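Local coordinates for microtubule-associated protein 1A/1B, light chain 3 (Trypanosoma brucei brucei, PDB 3W1Y) that probably becomes conjugated to phosphatidylethanolamine as an ATG8-family ubiquitin-like protein and acts on membranes in autophagy, at residues 35-40 / 125-130. Sequence-based numbering, arbitrary orientation.
Sequences PILCEP and FLYVSY
Leu37 lays its branched end obliquely against the Tyr127 ring, CG of Leu37 standing 3.7 Å from CE2 of Tyr127. Its CG lies anti to the backbone N (chi1 -169°), which places CG and CD1 by that ring. Leu37 CB meets Phe125, whose CD2 is 3.8 Å away; the leucine touches both aromatic rings. The Tyr127 hydroxyl is hydrogen-bonded to Asp123, and Arg19 and Thr23 of helix 16-29 touch the side chains of Tyr127 and Phe125 respectively. On the reverse face of the sheet, Ile36 CG2 meets Val128 CG2 at 3.8 Å, and Phe81 of helix 78-88 touches Ile36, Cys38 and Val128. At the far end CG of Tyr130 lies between its backbone N and carbonyl carbon, which turns the ring under Pro40: Pro40 CA stands 4.1 Å from the ring centroid and 14° off its normal, a CH-pi contact, while Cys38 CB approaches Tyr130 CD2 at 3.7 Å. The Tyr130 hydroxyl is hydrogen-bonded to the carbonyl of Asp66.

Five backbone bonds join the strands, and alternate residues of 35-40 supply them: Pro35 O accepts from Leu126 N at 2.8 Å, Leu37 and Glu39 each give N-H and accept through O, and Leu126 and Val128 accept in return. This ladder establishes a parallel pairing, with the segment axes 29° apart. The Glu39 carboxylate accepts the backbone N-H groups of Arg9 and Tyr10. Two neighbouring parallel strands, first and last in chain order, side by side at the middle of a sheet of order 2-1-4-3, are the hallmark of the ubiquitin-like beta-grasp fold.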
loop_
_atom_site.group_PDB
_atom_site.type_symbol
_atom_site.label_atom_id
_atom_site.label_comp_id
_atom_site.label_asym_id
_atom_site.label_seq_id
_atom_site.Cartn_x
_atom_site.Cartn_y
_atom_site.Cartn_z
ATOM N N PRO A 35 -13.775 -8.454 11.966
ATOM C CA PRO A 35 -14.692 -8.084 10.871
ATOM C C PRO A 35 -14.495 -6.636 10.424
ATOM O O PRO A 35 -14.533 -5.711 11.233
ATOM C CB PRO A 35 -16.082 -8.317 11.463
ATOM C CG PRO A 35 -15.885 -8.206 12.976
ATOM C CD PRO A 35 -14.430 -8.466 13.293
ATOM N N ILE A 36 -14.301 -6.462 9.120
ATOM C CA ILE A 36 -13.906 -5.216 8.536
ATOM C C ILE A 36 -14.903 -4.838 7.439
ATOM O O ILE A 36 -15.258 -5.658 6.589
ATOM C CB ILE A 36 -12.482 -5.323 7.945
ATOM C CG1 ILE A 36 -11.495 -5.793 9.015
ATOM C CG2 ILE A 36 -12.027 -3.987 7.283
ATOM C CD1 ILE A 36 -10.109 -6.196 8.458
ATOM N N LEU A 37 -15.369 -3.591 7.483
ATOM C CA LEU A 37 -16.272 -3.086 6.464
ATOM C C LEU A 37 -15.539 -1.959 5.743
ATOM O O LEU A 37 -15.201 -0.968 6.379
ATOM C CB LEU A 37 -17.576 -2.607 7.142
ATOM C CG LEU A 37 -18.826 -2.239 6.324
ATOM C CD1 LEU A 37 -18.536 -1.031 5.441
ATOM C CD2 LEU A 37 -19.302 -3.409 5.509
ATOM N N CYS A 38 -15.219 -2.139 4.450
ATOM C CA CYS A 38 -14.545 -1.083 3.654
ATOM C C CYS A 38 -15.448 -0.456 2.646
ATOM O O CYS A 38 -16.147 -1.164 1.933
ATOM C CB CYS A 38 -13.314 -1.576 2.872
ATOM S SG CYS A 38 -12.390 -2.681 3.747
ATOM N N GLU A 39 -15.414 0.871 2.597
ATOM C CA GLU A 39 -16.141 1.652 1.621
ATOM C C GLU A 39 -15.200 2.682 1.017
ATOM O O GLU A 39 -14.261 3.120 1.681
ATOM C CB GLU A 39 -17.329 2.382 2.249
ATOM C CG GLU A 39 -18.417 1.452 2.760
ATOM C CD GLU A 39 -19.616 2.217 3.308
ATOM O OE1 GLU A 39 -19.585 3.453 3.433
ATOM O OE2 GLU A 39 -20.603 1.577 3.636
ATOM N N PRO A 40 -15.473 3.088 -0.233
ATOM C CA PRO A 40 -14.655 4.127 -0.865
ATOM C C PRO A 40 -14.659 5.436 -0.055
ATOM O O PRO A 40 -15.644 5.770 0.606
ATOM C CB PRO A 40 -15.295 4.333 -2.240
ATOM C CG PRO A 40 -16.213 3.191 -2.445
ATOM C CD PRO A 40 -16.580 2.627 -1.089
ATOM N N PHE A 125 -18.037 -3.900 13.870
ATOM C CA PHE A 125 -17.174 -3.816 12.680
ATOM C C PHE A 125 -16.047 -2.832 12.922
ATOM O O PHE A 125 -16.216 -1.858 13.671
ATOM C CB PHE A 125 -17.921 -3.302 11.433
ATOM C CG PHE A 125 -18.726 -4.347 10.697
ATOM C CD1 PHE A 125 -20.117 -4.363 10.807
ATOM C CD2 PHE A 125 -18.105 -5.256 9.844
ATOM C CE1 PHE A 125 -20.890 -5.310 10.108
ATOM C CE2 PHE A 125 -18.858 -6.199 9.144
ATOM C CZ PHE A 125 -20.262 -6.225 9.291
ATOM N N LEU A 126 -14.909 -3.097 12.270
ATOM C CA LEU A 126 -13.883 -2.080 12.039
ATOM C C LEU A 126 -14.193 -1.431 10.674
ATOM O O LEU A 126 -14.162 -2.119 9.653
ATOM C CB LEU A 126 -12.495 -2.725 12.009
ATOM C CG LEU A 126 -11.350 -1.757 11.780
ATOM C CD1 LEU A 126 -11.348 -0.646 12.848
ATOM C CD2 LEU A 126 -10.013 -2.502 11.714
ATOM N N TYR A 127 -14.552 -0.142 10.688
ATOM C CA TYR A 127 -14.875 0.601 9.484
ATOM C C TYR A 127 -13.617 1.203 8.858
ATOM O O TYR A 127 -12.792 1.785 9.555
ATOM C CB TYR A 127 -15.921 1.675 9.793
ATOM C CG TYR A 127 -17.307 1.065 9.905
ATOM C CD1 TYR A 127 -17.772 0.573 11.115
ATOM C CD2 TYR A 127 -18.127 0.944 8.778
ATOM C CE1 TYR A 127 -19.025 -0.016 11.215
ATOM C CE2 TYR A 127 -19.378 0.372 8.863
ATOM C CZ TYR A 127 -19.828 -0.112 10.087
ATOM O OH TYR A 127 -21.076 -0.690 10.182
ATOM N N VAL A 128 -13.472 1.035 7.547
ATOM C CA VAL A 128 -12.291 1.472 6.830
ATOM C C VAL A 128 -12.719 2.154 5.511
ATOM O O VAL A 128 -13.581 1.638 4.768
ATOM C CB VAL A 128 -11.322 0.287 6.537
ATOM C CG1 VAL A 128 -10.157 0.732 5.676
ATOM C CG2 VAL A 128 -10.826 -0.384 7.832
ATOM N N SER A 129 -12.129 3.323 5.248
ATOM C CA SER A 129 -12.252 3.998 3.976
ATOM C C SER A 129 -11.042 3.649 3.144
ATOM O O SER A 129 -9.913 3.628 3.637
ATOM C CB SER A 129 -12.289 5.509 4.150
ATOM O OG SER A 129 -13.308 5.872 5.049
ATOM N N TYR A 130 -11.285 3.397 1.869
ATOM C CA TYR A 130 -10.205 3.161 0.956
ATOM C C TYR A 130 -10.279 4.102 -0.249
ATOM O O TYR A 130 -11.369 4.436 -0.750
ATOM C CB TYR A 130 -10.169 1.680 0.537
ATOM C CG TYR A 130 -11.264 1.244 -0.415
ATOM C CD1 TYR A 130 -11.094 1.302 -1.812
ATOM C CD2 TYR A 130 -12.461 0.741 0.076
ATOM C CE1 TYR A 130 -12.117 0.887 -2.681
ATOM C CE2 TYR A 130 -13.448 0.313 -0.758
ATOM C CZ TYR A 130 -13.291 0.382 -2.134
ATOM O OH TYR A 130 -14.331 -0.073 -2.925
#